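Local atomic coordinates of epoxide hydrolase (PDB entry 3G02), a protein that probably hydrolyses epoxides to diols with an alpha/beta-hydrolase fold, here as an enantioselective variant obtained by directed evolution. Residues 88-93 / 97-102. The protein carries 9 engineered substitutions. Sequence-based numbering, arbitrary orientation.
Sequences FTTEIE and IHFAAL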
loop_
_atom_site.group_PDB
_atom_site.type_symbol
_atom_site.label_atom_id
_atom_site.label_comp_id
_atom_site.label_asym_id
_atom_site.label_seq_id
_atom_site.Cartn_x
_atom_site.Cartn_y
_atom_site.Cartn_z
ATOM N N PHE A 88 6.390 -12.797 -30.522
ATOM C CA PHE A 88 5.264 -13.605 -30.976
ATOM C C PHE A 88 4.187 -13.655 -29.910
ATOM O O PHE A 88 4.429 -13.310 -28.750
ATOM C CB PHE A 88 5.719 -15.037 -31.280
ATOM C CG PHE A 88 6.901 -15.123 -32.204
ATOM C CD1 PHE A 88 8.199 -15.093 -31.696
ATOM C CD2 PHE A 88 6.717 -15.245 -33.580
ATOM C CE1 PHE A 88 9.298 -15.174 -32.545
ATOM C CE2 PHE A 88 7.810 -15.329 -34.439
ATOM C CZ PHE A 88 9.103 -15.294 -33.922
ATOM N N THR A 89 2.991 -14.080 -30.303
ATOM C CA THR A 89 1.987 -14.501 -29.333
ATOM C C THR A 89 1.508 -15.897 -29.680
ATOM O O THR A 89 1.506 -16.299 -30.845
ATOM C CB THR A 89 0.761 -13.560 -29.262
ATOM O OG1 THR A 89 0.091 -13.528 -30.527
ATOM C CG2 THR A 89 1.164 -12.148 -28.859
ATOM N N THR A 90 1.115 -16.634 -28.652
ATOM C CA THR A 90 0.430 -17.900 -28.845
ATOM C C THR A 90 -0.651 -18.002 -27.785
ATOM O O THR A 90 -0.570 -17.341 -26.747
ATOM C CB THR A 90 1.400 -19.102 -28.796
ATOM O OG1 THR A 90 0.731 -20.281 -29.265
ATOM C CG2 THR A 90 1.937 -19.339 -27.388
ATOM N N GLU A 91 -1.666 -18.814 -28.049
ATOM C CA GLU A 91 -2.741 -18.991 -27.088
ATOM C C GLU A 91 -2.557 -20.252 -26.266
ATOM O O GLU A 91 -2.393 -21.348 -26.802
ATOM C CB GLU A 91 -4.105 -18.956 -27.775
ATOM C CG GLU A 91 -4.455 -17.582 -28.326
ATOM C CD GLU A 91 -5.931 -17.249 -28.218
ATOM O OE1 GLU A 91 -6.351 -16.228 -28.809
ATOM O OE2 GLU A 91 -6.675 -17.996 -27.541
ATOM N N ILE A 92 -2.572 -20.078 -24.950
ATOM C CA ILE A 92 -2.434 -21.179 -24.013
ATOM C C ILE A 92 -3.557 -21.049 -22.993
ATOM O O ILE A 92 -3.676 -20.022 -22.321
ATOM C CB ILE A 92 -1.046 -21.174 -23.322
ATOM C CG1 ILE A 92 0.057 -21.456 -24.350
ATOM C CG2 ILE A 92 -1.000 -22.204 -22.199
ATOM C CD1 ILE A 92 1.440 -21.007 -23.919
ATOM N N GLU A 93 -4.393 -22.084 -22.907
ATOM C CA GLU A 93 -5.550 -22.107 -21.998
ATOM C C GLU A 93 -6.452 -20.873 -22.142
ATOM O O GLU A 93 -6.992 -20.369 -21.157
ATOM C CB GLU A 93 -5.093 -22.295 -20.542
ATOM C CG GLU A 93 -4.407 -23.628 -20.287
ATOM C CD GLU A 93 -3.861 -23.777 -18.878
ATOM O OE1 GLU A 93 -4.293 -23.034 -17.965
ATOM O OE2 GLU A 93 -2.998 -24.654 -18.684
ATOM N N ILE A 97 -0.447 -15.451 -24.780
ATOM C CA ILE A 97 0.878 -15.398 -24.172
ATOM C C ILE A 97 1.872 -14.802 -25.152
ATOM O O ILE A 97 2.180 -15.397 -26.185
ATOM C CB ILE A 97 1.354 -16.784 -23.660
ATOM C CG1 ILE A 97 0.366 -17.341 -22.620
ATOM C CG2 ILE A 97 2.778 -16.708 -23.091
ATOM C CD1 ILE A 97 0.083 -16.406 -21.429
ATOM N N HIS A 98 2.342 -13.606 -24.815
ATOM C CA HIS A 98 3.369 -12.905 -25.561
ATOM C C HIS A 98 4.753 -13.423 -25.159
ATOM O O HIS A 98 4.980 -13.795 -24.002
ATOM C CB HIS A 98 3.241 -11.402 -25.285
ATOM C CG HIS A 98 4.444 -10.603 -25.673
ATOM N ND1 HIS A 98 5.486 -10.359 -24.804
ATOM C CD2 HIS A 98 4.767 -9.992 -26.835
ATOM C CE1 HIS A 98 6.404 -9.635 -25.420
ATOM N NE2 HIS A 98 5.993 -9.398 -26.653
ATOM N N PHE A 99 5.673 -13.464 -26.118
ATOM C CA PHE A 99 7.068 -13.765 -25.805
ATOM C C PHE A 99 8.011 -13.151 -26.817
ATOM O O PHE A 99 7.670 -13.010 -27.990
ATOM C CB PHE A 99 7.328 -15.279 -25.655
ATOM C CG PHE A 99 6.996 -16.101 -26.877
ATOM C CD1 PHE A 99 5.701 -16.568 -27.089
ATOM C CD2 PHE A 99 7.993 -16.450 -27.787
ATOM C CE1 PHE A 99 5.396 -17.347 -28.207
ATOM C CE2 PHE A 99 7.695 -17.224 -28.909
ATOM C CZ PHE A 99 6.399 -17.676 -29.115
ATOM N N ALA A 100 9.188 -12.752 -26.337
ATOM C CA ALA A 100 10.298 -12.391 -27.202
ATOM C C ALA A 100 11.209 -13.608 -27.269
ATOM O O ALA A 100 11.212 -14.447 -26.365
ATOM C CB ALA A 100 11.048 -11.195 -26.640
ATOM N N ALA A 101 11.983 -13.722 -28.347
ATOM C CA ALA A 101 12.849 -14.883 -28.500
ATOM C C ALA A 101 14.012 -14.646 -29.440
ATOM O O ALA A 101 13.909 -13.867 -30.381
ATOM C CB ALA A 101 12.047 -16.089 -28.986
ATOM N N LEU A 102 15.115 -15.334 -29.160
ATOM C CA LEU A 102 16.140 -15.577 -30.164
ATOM C C LEU A 102 16.196 -17.081 -30.353
ATOM O O LEU A 102 16.581 -17.812 -29.441
ATOM C CB LEU A 102 17.510 -15.052 -29.727
ATOM C CG LEU A 102 17.721 -13.540 -29.620
ATOM C CD1 LEU A 102 19.141 -13.277 -29.137
ATOM C CD2 LEU A 102 17.465 -12.812 -30.934
#
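F88 and F99 face each other as an antiparallel hydrogen-bonded pair, and their side chains pack closely on one face of a two-stranded hairpin. F88 CB sits over one face of the F99 ring, toward its rim, in a CH-pi contact 3.9 Å from the ring centroid; its closest approach is 3.5 Å, to F99 CZ. The ring planes are inclined by 30° and strongly offset, with little overlap, so the CH-pi contact rather than a stack joins the pair. F99 gets there because chi1 of 59° sets CG between its backbone N and carbonyl carbon, swinging the ring back across strand 88-92, where T90 CG2 meets its edge. On the same face I92 CD1 touches I97 CG1 at 4.0 Å, and L177 of helix 167-180 covers T90, I92 and F99.

Two pairs of backbone bonds clamp the strands, F88 with F99 and T90 with I97; the shortest, from I97 N to T90 O, is 2.7 Å. Between them, at the non-hydrogen-bonded pair T89 and H98, CA-H...O contacts fill in, H98 CA lying 3.4 Å from F88 O.

The other face is looser across the hairpin: T89 CG2 comes no nearer than 4.0 Å to H98 CA, and T89 is partly exposed. The buried H98 imidazole instead turns to S149 and Q87 for its hydrogen bonds. Toward the turn E91 and E93 are exposed, E93 forming a salt bridge with R172. In this hairpin at one edge of the hydrolase sheet, backbone polarity is thus paired between the strands, cohesion between side chains is apolar, and the polar ends of H98 and E93 find partners beyond them.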